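PDB 2D2E: SufC protein from Thermus thermophilus, which probably binds and hydrolyses ATP as the cytoplasmic ABC-type ATPase of a SUF iron-sulfur cluster assembly system. Local coordinates for residues 102-107 and 154-159; 160-165 and 187-192; 170-173 and 177-180; 205-210 and 230-235. All coordinates share one frame; numbering follows the deposited sequence. Where two conformers were deposited one is given.

Contact 1: residues 102-107 and 154-159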
loop_
_atom_site.group_PDB
_atom_site.type_symbol
_atom_site.label_atom_id
_atom_site.label_comp_id
_atom_site.label_asym_id
_atom_site.label_seq_id
_atom_site.Cartn_x
_atom_site.Cartn_y
_atom_site.Cartn_z
ATOM N N ARG A 102 -7.934 -15.075 -10.330
ATOM C CA ARG A 102 -7.214 -16.326 -10.529
ATOM C C ARG A 102 -5.948 -16.032 -11.325
ATOM O O ARG A 102 -4.882 -16.568 -11.021
ATOM C CB ARG A 102 -8.080 -17.332 -11.273
ATOM C CG ARG A 102 -7.572 -18.767 -11.157
ATOM C CD ARG A 102 -8.665 -19.704 -11.548
ATOM N NE ARG A 102 -8.215 -21.084 -11.647
ATOM C CZ ARG A 102 -8.923 -22.027 -12.256
ATOM N NH1 ARG A 102 -10.098 -21.723 -12.796
ATOM N NH2 ARG A 102 -8.451 -23.263 -12.349
ATOM N N LEU A 103 -6.074 -15.168 -12.330
ATOM C CA LEU A 103 -4.925 -14.770 -13.132
ATOM C C LEU A 103 -3.891 -14.084 -12.238
ATOM O O LEU A 103 -2.690 -14.360 -12.351
ATOM C CB LEU A 103 -5.353 -13.806 -14.253
ATOM C CG LEU A 103 -4.234 -13.217 -15.127
ATOM C CD1 LEU A 103 -3.419 -14.351 -15.703
ATOM C CD2 LEU A 103 -4.806 -12.393 -16.265
ATOM N N ALA A 104 -4.355 -13.192 -11.359
ATOM C CA ALA A 104 -3.459 -12.474 -10.454
ATOM C C ALA A 104 -2.757 -13.416 -9.493
ATOM O O ALA A 104 -1.576 -13.256 -9.231
ATOM C CB ALA A 104 -4.234 -11.404 -9.653
ATOM N N LEU A 105 -3.493 -14.382 -8.943
ATOM C CA LEU A 105 -2.889 -15.310 -8.004
ATOM C C LEU A 105 -1.886 -16.233 -8.699
ATOM O O LEU A 105 -0.827 -16.512 -8.139
ATOM C CB LEU A 105 -3.973 -16.132 -7.296
ATOM C CG LEU A 105 -3.551 -17.101 -6.199
ATOM C CD1 LEU A 105 -3.003 -16.321 -4.999
ATOM C CD2 LEU A 105 -4.761 -17.956 -5.799
ATOM N N GLN A 106 -2.203 -16.686 -9.915
ATOM C CA GLN A 106 -1.300 -17.575 -10.675
ATOM C C GLN A 106 -0.011 -16.849 -11.059
ATOM O O GLN A 106 1.063 -17.449 -11.090
ATOM C CB GLN A 106 -1.993 -18.101 -11.939
ATOM C CG GLN A 106 -3.089 -19.109 -11.623
ATOM C CD GLN A 106 -3.692 -19.777 -12.850
ATOM O OE1 GLN A 106 -3.516 -19.325 -13.998
ATOM N NE2 GLN A 106 -4.425 -20.846 -12.616
ATOM N N ALA A 107 -0.127 -15.561 -11.350
ATOM C CA ALA A 107 1.045 -14.758 -11.704
ATOM C C ALA A 107 1.951 -14.613 -10.478
ATOM O O ALA A 107 3.182 -14.756 -10.570
ATOM C CB ALA A 107 0.602 -13.372 -12.204
ATOM N N ILE A 154 -8.462 -4.580 -3.097
ATOM C CA ILE A 154 -8.546 -5.122 -1.726
ATOM C C ILE A 154 -8.792 -6.633 -1.759
ATOM O O ILE A 154 -8.313 -7.364 -0.903
ATOM C CB ILE A 154 -9.627 -4.396 -0.899
ATOM C CG1 ILE A 154 -9.143 -2.978 -0.569
ATOM C CG2 ILE A 154 -9.951 -5.175 0.378
ATOM C CD1 ILE A 154 -7.784 -2.946 0.190
ATOM N N LEU A 155 -9.540 -7.111 -2.755
ATOM C CA LEU A 155 -9.759 -8.550 -2.841
ATOM C C LEU A 155 -8.404 -9.179 -3.194
ATOM O O LEU A 155 -8.056 -10.248 -2.698
ATOM C CB LEU A 155 -10.825 -8.887 -3.904
ATOM C CG LEU A 155 -11.228 -10.368 -3.978
ATOM C CD1 LEU A 155 -11.585 -10.913 -2.593
ATOM C CD2 LEU A 155 -12.415 -10.504 -4.915
ATOM N N GLN A 156 -7.614 -8.506 -4.032
ATOM C CA GLN A 156 -6.298 -9.044 -4.377
ATOM C C GLN A 156 -5.411 -9.049 -3.125
ATOM O O GLN A 156 -4.622 -9.968 -2.909
ATOM C CB GLN A 156 -5.603 -8.202 -5.447
ATOM C CG GLN A 156 -6.246 -8.302 -6.792
ATOM C CD GLN A 156 -5.445 -7.556 -7.825
ATOM O OE1 GLN A 156 -4.273 -7.871 -8.064
ATOM N NE2 GLN A 156 -6.059 -6.550 -8.427
ATOM N N LEU A 157 -5.521 -8.005 -2.313
ATOM C CA LEU A 157 -4.716 -7.929 -1.087
ATOM C C LEU A 157 -4.913 -9.160 -0.207
ATOM O O LEU A 157 -3.949 -9.742 0.280
ATOM C CB LEU A 157 -5.082 -6.678 -0.266
ATOM C CG LEU A 157 -4.339 -6.491 1.070
ATOM C CD1 LEU A 157 -2.862 -6.093 0.819
ATOM C CD2 LEU A 157 -5.032 -5.397 1.890
ATOM N N LEU A 158 -6.167 -9.547 0.005
ATOM C CA LEU A 158 -6.456 -10.707 0.843
ATOM C C LEU A 158 -6.096 -12.041 0.193
ATOM O O LEU A 158 -5.596 -12.950 0.862
ATOM C CB LEU A 158 -7.937 -10.718 1.235
ATOM C CG LEU A 158 -8.297 -9.957 2.516
ATOM C CD1 LEU A 158 -9.784 -9.942 2.675
ATOM C CD2 LEU A 158 -7.673 -10.619 3.724
ATOM N N VAL A 159 -6.346 -12.161 -1.104
ATOM C CA VAL A 159 -6.057 -13.411 -1.810
ATOM C C VAL A 159 -4.581 -13.693 -2.087
ATOM O O VAL A 159 -4.124 -14.845 -1.968
ATOM C CB VAL A 159 -6.865 -13.459 -3.138
ATOM C CG1 VAL A 159 -6.478 -14.674 -3.968
ATOM C CG2 VAL A 159 -8.378 -13.517 -2.814
#
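L105 and V159 make the closest-fitted part of this helix-to-helix contact, their side chains crossing at about a right angle. The CG1 methyl of V159 faces both branches of the leucine, 4.0 Å from L105 CD1 and 4.1 Å from L105 CD2. L105 is turned with CG anti to its own backbone N (chi1 -176°), and this brings the fork closer to the partner helix than its CB direction alone would suggest. The same L105 CD1 also rests against the V159 carbonyl oxygen at 3.6 Å, a van der Waals touch and not a bond.

One residue earlier on helix 97-109 the fit is slighter: A104 points its methyl toward helix 148-160, and CB comes 3.9 Å from Q156 OE1. The Q156 chain runs extended beyond CG to deliver the amide there. That amide is already engaged, OE1 accepting from the backbone N of F86 and NE2 bonding to N152 OD1, while F86 also packs on A104.

The other flank of helix 97-109 turns away from V159. L103 and A107 are exposed, and R102, partly exposed, sends its NE to the carbonyl oxygen of V113. Helix 97-109 belongs to the helical part of the ABC ATPase fold, and helix 148-160 is the one that follows the signature motif in this family.

With 135 Å² buried and no hydrogen bond directly joining the segments, van der Waals packing holds the helices here: one apolar pair, plus methyls against a backbone oxygen and against Q156 OE1, which already has its partner in F86.

Contact 2: residues 160-165 and 187-192; sequences LEPTYA and NAMRGP
Beside the apolar meeting of M189 with P162, the flat guanidinium of R190 takes N187 OD1 at its edge, only 3° out of its plane. The bond from R190 NE to N187 OD1 is 2.9 Å long and nearly straight, 166° at the hydrogen, and NE lies in the carbonyl plane of the amide. R190 NH2 adds a weak second bond to the same oxygen at 3.4 Å, and also bonds the backbone oxygen of Q210. The in-plane bond to N187, together with the Q210 bond, probably restrains the guanidinium at the end of helix 176-189.

The contact joins the turn leading from helix 148-160 into strand 164-168 to that helix end, beside the beta-alpha-beta unit formed by strand 164-168, helix 176-189 and strand 195-199. M189 is the residue of 187-192 that reaches the other segment. Its chain bends at chi2 (-66°) and again at chi3; the M189 and P162 side chains cross at about a right angle, CE coming to the CD corner of the ring. M189 CE lies 4.0 Å from P162 CD and equally far from P162 O. Just before the proline, E161 leaves helical geometry with positive phi, and its CA is 4.3 Å from M189 CE. L157 of helix 148-160 touches both P162 and M189.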
loop_
_atom_site.group_PDB
_atom_site.type_symbol
_atom_site.label_atom_id
_atom_site.label_comp_id
_atom_site.label_asym_id
_atom_site.label_seq_id
_atom_site.Cartn_x
_atom_site.Cartn_y
_atom_site.Cartn_z
ATOM N N LEU A 160 -3.836 -12.650 -2.444
ATOM C CA LEU A 160 -2.415 -12.794 -2.750
ATOM C C LEU A 160 -1.537 -12.957 -1.512
ATOM O O LEU A 160 -0.382 -13.363 -1.622
ATOM C CB LEU A 160 -1.923 -11.607 -3.579
ATOM C CG LEU A 160 -2.489 -11.524 -5.003
ATOM C CD1 LEU A 160 -1.924 -10.304 -5.717
ATOM C CD2 LEU A 160 -2.142 -12.787 -5.768
ATOM N N GLU A 161 -2.081 -12.638 -0.344
ATOM C CA GLU A 161 -1.336 -12.780 0.910
ATOM C C GLU A 161 0.076 -12.197 0.958
ATOM O O GLU A 161 1.037 -12.895 1.248
ATOM C CB GLU A 161 -1.246 -14.263 1.284
ATOM C CG GLU A 161 -2.562 -14.933 1.585
ATOM C CD GLU A 161 -2.363 -16.281 2.240
ATOM O OE1 GLU A 161 -1.699 -17.145 1.626
ATOM O OE2 GLU A 161 -2.867 -16.466 3.368
ATOM N N PRO A 162 0.223 -10.905 0.647
ATOM C CA PRO A 162 1.562 -10.303 0.691
ATOM C C PRO A 162 2.028 -10.162 2.143
ATOM O O PRO A 162 1.216 -10.208 3.068
ATOM C CB PRO A 162 1.342 -8.941 0.049
ATOM C CG PRO A 162 -0.076 -8.619 0.475
ATOM C CD PRO A 162 -0.805 -9.917 0.283
ATOM N N THR A 163 3.331 -10.001 2.341
ATOM C CA THR A 163 3.872 -9.809 3.682
ATOM C C THR A 163 3.812 -8.346 4.046
ATOM O O THR A 163 3.569 -8.009 5.195
ATOM C CB THR A 163 5.325 -10.295 3.746
ATOM O OG1 THR A 163 5.348 -11.695 3.435
ATOM C CG2 THR A 163 5.920 -10.084 5.116
ATOM N N TYR A 164 4.074 -7.479 3.063
ATOM C CA TYR A 164 3.993 -6.042 3.306
ATOM C C TYR A 164 3.159 -5.407 2.197
ATOM O O TYR A 164 3.179 -5.861 1.062
ATOM C CB TYR A 164 5.372 -5.376 3.281
ATOM C CG TYR A 164 6.278 -5.821 4.399
ATOM C CD1 TYR A 164 7.194 -6.856 4.210
ATOM C CD2 TYR A 164 6.194 -5.225 5.654
ATOM C CE1 TYR A 164 8.010 -7.288 5.245
ATOM C CE2 TYR A 164 7.008 -5.656 6.703
ATOM C CZ TYR A 164 7.912 -6.685 6.483
ATOM O OH TYR A 164 8.725 -7.089 7.525
ATOM N N ALA A 165 2.421 -4.362 2.543
ATOM C CA ALA A 165 1.631 -3.633 1.553
ATOM C C ALA A 165 1.761 -2.147 1.788
ATOM O O ALA A 165 1.639 -1.673 2.916
ATOM C CB ALA A 165 0.145 -4.036 1.632
ATOM N N ASN A 187 -7.560 -3.924 7.899
ATOM C CA ASN A 187 -7.863 -4.470 9.226
ATOM C C ASN A 187 -8.005 -6.000 9.172
ATOM O O ASN A 187 -7.653 -6.697 10.124
ATOM C CB ASN A 187 -9.123 -3.808 9.793
ATOM C CG ASN A 187 -8.868 -2.372 10.263
ATOM O OD1 ASN A 187 -7.821 -2.078 10.843
ATOM N ND2 ASN A 187 -9.836 -1.483 10.028
ATOM N N ALA A 188 -8.499 -6.524 8.055
ATOM C CA ALA A 188 -8.649 -7.971 7.921
ATOM C C ALA A 188 -7.286 -8.688 7.796
ATOM O O ALA A 188 -7.148 -9.850 8.173
ATOM C CB ALA A 188 -9.526 -8.285 6.726
ATOM N N MET A 189 -6.284 -7.988 7.274
ATOM C CA MET A 189 -4.938 -8.540 7.121
ATOM C C MET A 189 -4.069 -8.400 8.363
ATOM O O MET A 189 -3.019 -9.047 8.442
ATOM C CB MET A 189 -4.188 -7.841 5.965
ATOM C CG MET A 189 -4.725 -8.186 4.583
ATOM S SD MET A 189 -4.456 -9.930 4.199
ATOM C CE MET A 189 -2.694 -9.997 3.858
ATOM N N ARG A 190 -4.475 -7.540 9.305
ATOM C CA ARG A 190 -3.670 -7.311 10.510
ATOM C C ARG A 190 -3.301 -8.612 11.185
ATOM O O ARG A 190 -4.157 -9.466 11.430
ATOM C CB ARG A 190 -4.408 -6.453 11.524
ATOM C CG ARG A 190 -4.462 -5.011 11.216
ATOM C CD ARG A 190 -4.954 -4.303 12.464
ATOM N NE ARG A 190 -5.360 -2.934 12.204
ATOM C CZ ARG A 190 -4.700 -1.864 12.626
ATOM N NH1 ARG A 190 -3.585 -1.991 13.338
ATOM N NH2 ARG A 190 -5.169 -0.668 12.341
ATOM N N GLY A 191 -2.027 -8.738 11.514
ATOM C CA GLY A 191 -1.545 -9.964 12.128
ATOM C C GLY A 191 -0.032 -9.918 12.223
ATOM O O GLY A 191 0.622 -9.038 11.640
ATOM N N PRO A 192 0.570 -10.905 12.894
ATOM C CA PRO A 192 2.019 -10.959 13.068
ATOM C C PRO A 192 2.840 -11.137 11.805
ATOM O O PRO A 192 4.037 -10.865 11.795
ATOM C CB PRO A 192 2.200 -12.122 14.051
ATOM C CG PRO A 192 1.041 -13.021 13.734
ATOM C CD PRO A 192 -0.101 -12.033 13.566
#

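Contact 3: residues 170-173 and 177-180; sequences TDSG and DALK
L179 and S172 meet through methyl and methylene: L179 CD2 lies 3.7 Å from S172 CB. Both branches of the leucine also lie against the carbonyl oxygen of the next residue, L179 CD1 at 3.6 Å and L179 CD2 at 3.8 Å from G173 O. L179 CG stands anti to the carbonyl carbon (chi1 -57°), which carries the branches nearer the loop than the CB direction would. A178 adds its methyl, CB being 3.7 Å from S172 OG.

The serine hydroxyl also shares a water with the helix. This water is 2.7 Å from S172 OG and gives a weak hydrogen bond to A178 O, 3.1 Å away. It is the polar link between segments that otherwise have no direct hydrogen bond.

In the next shell the loop is shaped by its own backbone. G173 N bonds to T170 O at 3.1 Å, closing the 3-10 turn, and G173 then adopts positive phi (54°), a conformation that favours glycine. On the helix side, L179 is backed by R204 and I205.

S172 and G173 open what corresponds to the D-loop of ABC ATPases. T170 OG1 bonds both D168 OD2 and NZ of K42, a residue that binds ADP when it is present; no ADP is bound here. Shortening L179 to an alanine is likely to remove the methyls packed on S172 CB and G173 O and open a gap toward R204 and I205. What joins the segments is thus packing against a leucine and an alanine methyl, with a water bonded to S172 OG and only weakly to A178 O, in place of direct hydrogen bonds.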
loop_
_atom_site.group_PDB
_atom_site.type_symbol
_atom_site.label_atom_id
_atom_site.label_comp_id
_atom_site.label_asym_id
_atom_site.label_seq_id
_atom_site.Cartn_x
_atom_site.Cartn_y
_atom_site.Cartn_z
ATOM N N THR A 170 -4.121 8.679 -1.178
ATOM C CA THR A 170 -4.245 10.113 -1.430
ATOM C C THR A 170 -5.273 10.327 -2.529
ATOM O O THR A 170 -6.047 11.275 -2.471
ATOM C CB THR A 170 -2.916 10.712 -1.903
ATOM O OG1 THR A 170 -1.912 10.487 -0.895
ATOM C CG2 THR A 170 -3.046 12.216 -2.147
ATOM N N ASP A 171 -5.294 9.447 -3.524
ATOM C CA ASP A 171 -6.234 9.638 -4.625
ATOM C C ASP A 171 -7.705 9.437 -4.252
ATOM O O ASP A 171 -8.595 9.759 -5.045
ATOM C CB ASP A 171 -5.817 8.753 -5.810
ATOM C CG ASP A 171 -5.969 7.265 -5.524
ATOM O OD1 ASP A 171 -6.051 6.862 -4.347
ATOM O OD2 ASP A 171 -5.989 6.494 -6.506
ATOM N N SER A 172 -7.971 8.941 -3.040
ATOM C CA SER A 172 -9.358 8.784 -2.585
ATOM C C SER A 172 -9.892 10.044 -1.901
ATOM O O SER A 172 -11.104 10.209 -1.751
ATOM C CB SER A 172 -9.495 7.605 -1.614
ATOM O OG SER A 172 -9.366 6.380 -2.317
ATOM N N GLY A 173 -8.986 10.928 -1.482
ATOM C CA GLY A 173 -9.411 12.140 -0.799
ATOM C C GLY A 173 -10.304 11.835 0.391
ATOM O O GLY A 173 -9.959 11.002 1.240
ATOM N N ASP A 177 -16.600 6.110 1.354
ATOM C CA ASP A 177 -16.803 4.728 0.944
ATOM C C ASP A 177 -15.491 4.078 0.533
ATOM O O ASP A 177 -15.212 2.947 0.927
ATOM C CB ASP A 177 -17.794 4.623 -0.212
ATOM C CG ASP A 177 -17.804 3.233 -0.834
ATOM O OD1 ASP A 177 -17.180 3.048 -1.898
ATOM O OD2 ASP A 177 -18.422 2.323 -0.246
ATOM N N ALA A 178 -14.690 4.788 -0.258
ATOM C CA ALA A 178 -13.413 4.254 -0.720
ATOM C C ALA A 178 -12.430 4.060 0.420
ATOM O O ALA A 178 -11.703 3.083 0.431
ATOM C CB ALA A 178 -12.794 5.159 -1.788
ATOM N N LEU A 179 -12.400 4.992 1.367
ATOM C CA LEU A 179 -11.483 4.849 2.494
ATOM C C LEU A 179 -11.894 3.660 3.347
ATOM O O LEU A 179 -11.040 2.919 3.829
ATOM C CB LEU A 179 -11.481 6.108 3.364
ATOM C CG LEU A 179 -11.134 7.398 2.607
ATOM C CD1 LEU A 179 -11.280 8.592 3.552
ATOM C CD2 LEU A 179 -9.705 7.310 2.058
ATOM N N LYS A 180 -13.201 3.454 3.501
ATOM C CA LYS A 180 -13.655 2.349 4.326
ATOM C C LYS A 180 -13.373 0.986 3.700
ATOM O O LYS A 180 -13.120 0.026 4.418
ATOM C CB LYS A 180 -15.147 2.512 4.674
ATOM C CG LYS A 180 -15.350 3.549 5.775
ATOM C CD LYS A 180 -16.761 3.530 6.339
ATOM C CE LYS A 180 -16.847 4.402 7.581
ATOM N NZ LYS A 180 -18.242 4.511 8.072
HETATM O O HOH W 1 -9.103 4.567 -0.338
#

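Contact 4: residues 205-210 and 230-235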
loop_
_atom_site.group_PDB
_atom_site.type_symbol
_atom_site.label_atom_id
_atom_site.label_comp_id
_atom_site.label_asym_id
_atom_site.label_seq_id
_atom_site.Cartn_x
_atom_site.Cartn_y
_atom_site.Cartn_z
ATOM N N ILE A 205 -8.858 8.587 6.898
ATOM C CA ILE A 205 -8.781 7.123 6.889
ATOM C C ILE A 205 -8.258 6.508 8.183
ATOM O O ILE A 205 -8.559 5.338 8.498
ATOM C CB ILE A 205 -7.955 6.632 5.661
ATOM C CG1 ILE A 205 -8.174 5.121 5.444
ATOM C CG2 ILE A 205 -6.464 6.942 5.859
ATOM C CD1 ILE A 205 -7.547 4.604 4.138
ATOM N N LEU A 206 -7.493 7.289 8.940
ATOM C CA LEU A 206 -6.896 6.783 10.164
ATOM C C LEU A 206 -7.882 6.627 11.307
ATOM O O LEU A 206 -7.532 6.120 12.382
ATOM C CB LEU A 206 -5.688 7.650 10.544
ATOM C CG LEU A 206 -4.668 7.707 9.404
ATOM C CD1 LEU A 206 -3.487 8.599 9.803
ATOM C CD2 LEU A 206 -4.166 6.308 9.060
ATOM N N ASN A 207 -9.113 7.063 11.072
ATOM C CA ASN A 207 -10.171 6.869 12.061
ATOM C C ASN A 207 -10.727 5.458 11.822
ATOM O O ASN A 207 -11.370 4.874 12.713
ATOM C CB ASN A 207 -11.271 7.903 11.875
ATOM C CG ASN A 207 -10.814 9.295 12.249
ATOM O OD1 ASN A 207 -10.309 9.513 13.351
ATOM N ND2 ASN A 207 -10.975 10.236 11.337
ATOM N N TYR A 208 -10.470 4.905 10.628
ATOM C CA TYR A 208 -10.938 3.555 10.298
ATOM C C TYR A 208 -9.805 2.532 10.411
ATOM O O TYR A 208 -10.050 1.374 10.717
ATOM C CB TYR A 208 -11.555 3.467 8.870
ATOM C CG TYR A 208 -12.435 4.626 8.519
ATOM C CD1 TYR A 208 -12.194 5.390 7.383
ATOM C CD2 TYR A 208 -13.495 5.005 9.357
ATOM C CE1 TYR A 208 -12.974 6.522 7.092
ATOM C CE2 TYR A 208 -14.282 6.130 9.066
ATOM C CZ TYR A 208 -14.010 6.882 7.937
ATOM O OH TYR A 208 -14.765 8.010 7.658
ATOM N N ILE A 209 -8.570 2.981 10.171
ATOM C CA ILE A 209 -7.387 2.122 10.286
ATOM C C ILE A 209 -6.530 2.792 11.350
ATOM O O ILE A 209 -5.818 3.743 11.044
ATOM C CB ILE A 209 -6.517 2.092 8.988
ATOM C CG1 ILE A 209 -7.364 1.747 7.770
ATOM C CG2 ILE A 209 -5.395 1.072 9.153
ATOM C CD1 ILE A 209 -6.580 1.703 6.432
ATOM N N GLN A 210 -6.584 2.310 12.585
ATOM C CA GLN A 210 -5.783 2.916 13.638
ATOM C C GLN A 210 -4.298 2.548 13.437
ATOM O O GLN A 210 -3.938 1.375 13.467
ATOM C CB GLN A 210 -6.262 2.411 14.992
ATOM C CG GLN A 210 -5.368 2.877 16.126
ATOM C CD GLN A 210 -6.068 2.895 17.470
ATOM O OE1 GLN A 210 -7.298 2.873 17.538
ATOM N NE2 GLN A 210 -5.314 2.958 18.552
ATOM N N LEU A 230 -0.673 12.276 16.709
ATOM C CA LEU A 230 0.033 13.199 15.817
ATOM C C LEU A 230 -0.805 13.457 14.575
ATOM O O LEU A 230 -0.899 14.586 14.106
ATOM C CB LEU A 230 1.397 12.642 15.414
ATOM C CG LEU A 230 2.201 13.456 14.381
ATOM C CD1 LEU A 230 2.371 14.922 14.855
ATOM C CD2 LEU A 230 3.562 12.783 14.154
ATOM N N ALA A 231 -1.432 12.414 14.030
ATOM C CA ALA A 231 -2.277 12.611 12.852
ATOM C C ALA A 231 -3.480 13.468 13.227
ATOM O O ALA A 231 -3.927 14.300 12.451
ATOM C CB ALA A 231 -2.756 11.259 12.306
ATOM N N LEU A 232 -4.010 13.258 14.427
ATOM C CA LEU A 232 -5.158 14.029 14.880
ATOM C C LEU A 232 -4.840 15.512 14.990
ATOM O O LEU A 232 -5.610 16.367 14.526
ATOM C CB LEU A 232 -5.641 13.499 16.239
ATOM C CG LEU A 232 -6.201 12.069 16.160
ATOM C CD1 LEU A 232 -6.223 11.399 17.535
ATOM C CD2 LEU A 232 -7.590 12.126 15.562
ATOM N N GLU A 233 -3.703 15.825 15.597
ATOM C CA GLU A 233 -3.336 17.222 15.761
ATOM C C GLU A 233 -3.062 17.864 14.405
ATOM O O GLU A 233 -3.409 19.010 14.179
ATOM C CB GLU A 233 -2.137 17.367 16.701
ATOM C CG GLU A 233 -1.945 18.830 17.126
ATOM C CD GLU A 233 -1.108 19.003 18.378
ATOM O OE1 GLU A 233 -1.112 20.132 18.923
ATOM O OE2 GLU A 233 -0.451 18.029 18.813
ATOM N N LEU A 234 -2.461 17.107 13.486
ATOM C CA LEU A 234 -2.211 17.618 12.140
ATOM C C LEU A 234 -3.527 17.935 11.447
ATOM O O LEU A 234 -3.638 18.935 10.734
ATOM C CB LEU A 234 -1.471 16.582 11.284
ATOM C CG LEU A 234 0.036 16.718 11.116
ATOM C CD1 LEU A 234 0.543 15.511 10.324
ATOM C CD2 LEU A 234 0.366 18.012 10.378
ATOM N N GLU A 235 -4.535 17.088 11.633
ATOM C CA GLU A 235 -5.807 17.359 10.995
ATOM C C GLU A 235 -6.458 18.616 11.589
ATOM O O GLU A 235 -7.025 19.438 10.868
ATOM C CB GLU A 235 -6.737 16.157 11.134
ATOM C CG GLU A 235 -7.914 16.184 10.171
ATOM C CD GLU A 235 -7.512 16.297 8.701
ATOM O OE1 GLU A 235 -6.420 15.799 8.261
ATOM O OE2 GLU A 235 -8.304 16.880 7.938
#
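L206 and A231 point at each other, and their methyls meet tip to tip: L206 CD1 stands 3.7 Å from A231 CB. The approach is nearly in line with the alanine, the angle CA-CB of A231 to L206 CD1 being about 158°. Both residues direct CB toward the opposing segment, and the leucine extends this direction by setting CG anti to its carbonyl carbon (chi1 -56°). The two methyls thus fill the gap between L206 and A231, whose CA atoms are 7.9 Å apart.

N207 and L232 approach differently. Neither sends CB straight across, but each bends its end inward, so that N207 OD1 comes to 4.4 Å from L232 CD2, a marginal touch at the exposed border. The asparagine oxygen has a polar partner in Q203 NE2, and its ND2 bonds weakly to R204 O. Q203, earlier in the same loop, bonds E235 OE1 through its backbone N and packs on A231 and L232.

The loop is held in shape by its own backbone, I205 O accepting from both Y208 N and I209 N at 2.9 Å. No hydrogen bond runs directly between the segments, and 88 Å² is buried.

The methyl pair also packs on strand 31-35: L206 touches A33 and M35, and A231 also touches M35. Helix 228-237 is thereby seated against the central sheet beside the loop linking strands 195-199 and 213-218, while Y208 and I209 turn to helix 176-189.

How the contacts relate
Along the chain contact 1 closes before contact 2 opens; contact 3 falls between the two segments of contact 2, and contact 4 comes last. The centres of contacts 1 and 2 are 13 Å apart. Those of contacts 3 and 4 are 14 Å apart. Contacts 1 and 4, with centres 29 Å apart, lie on opposite sides of the chain's centre. Contact 2 touches contacts 1 and 4, and contact 3 touches contact 4; the other pairs do not meet. Contacts 2 and 3 share helix 176-189, one at its end and one near its start. Within the ATPase core that helix lies between helix 148-160 and the 205-210 loop, touching both.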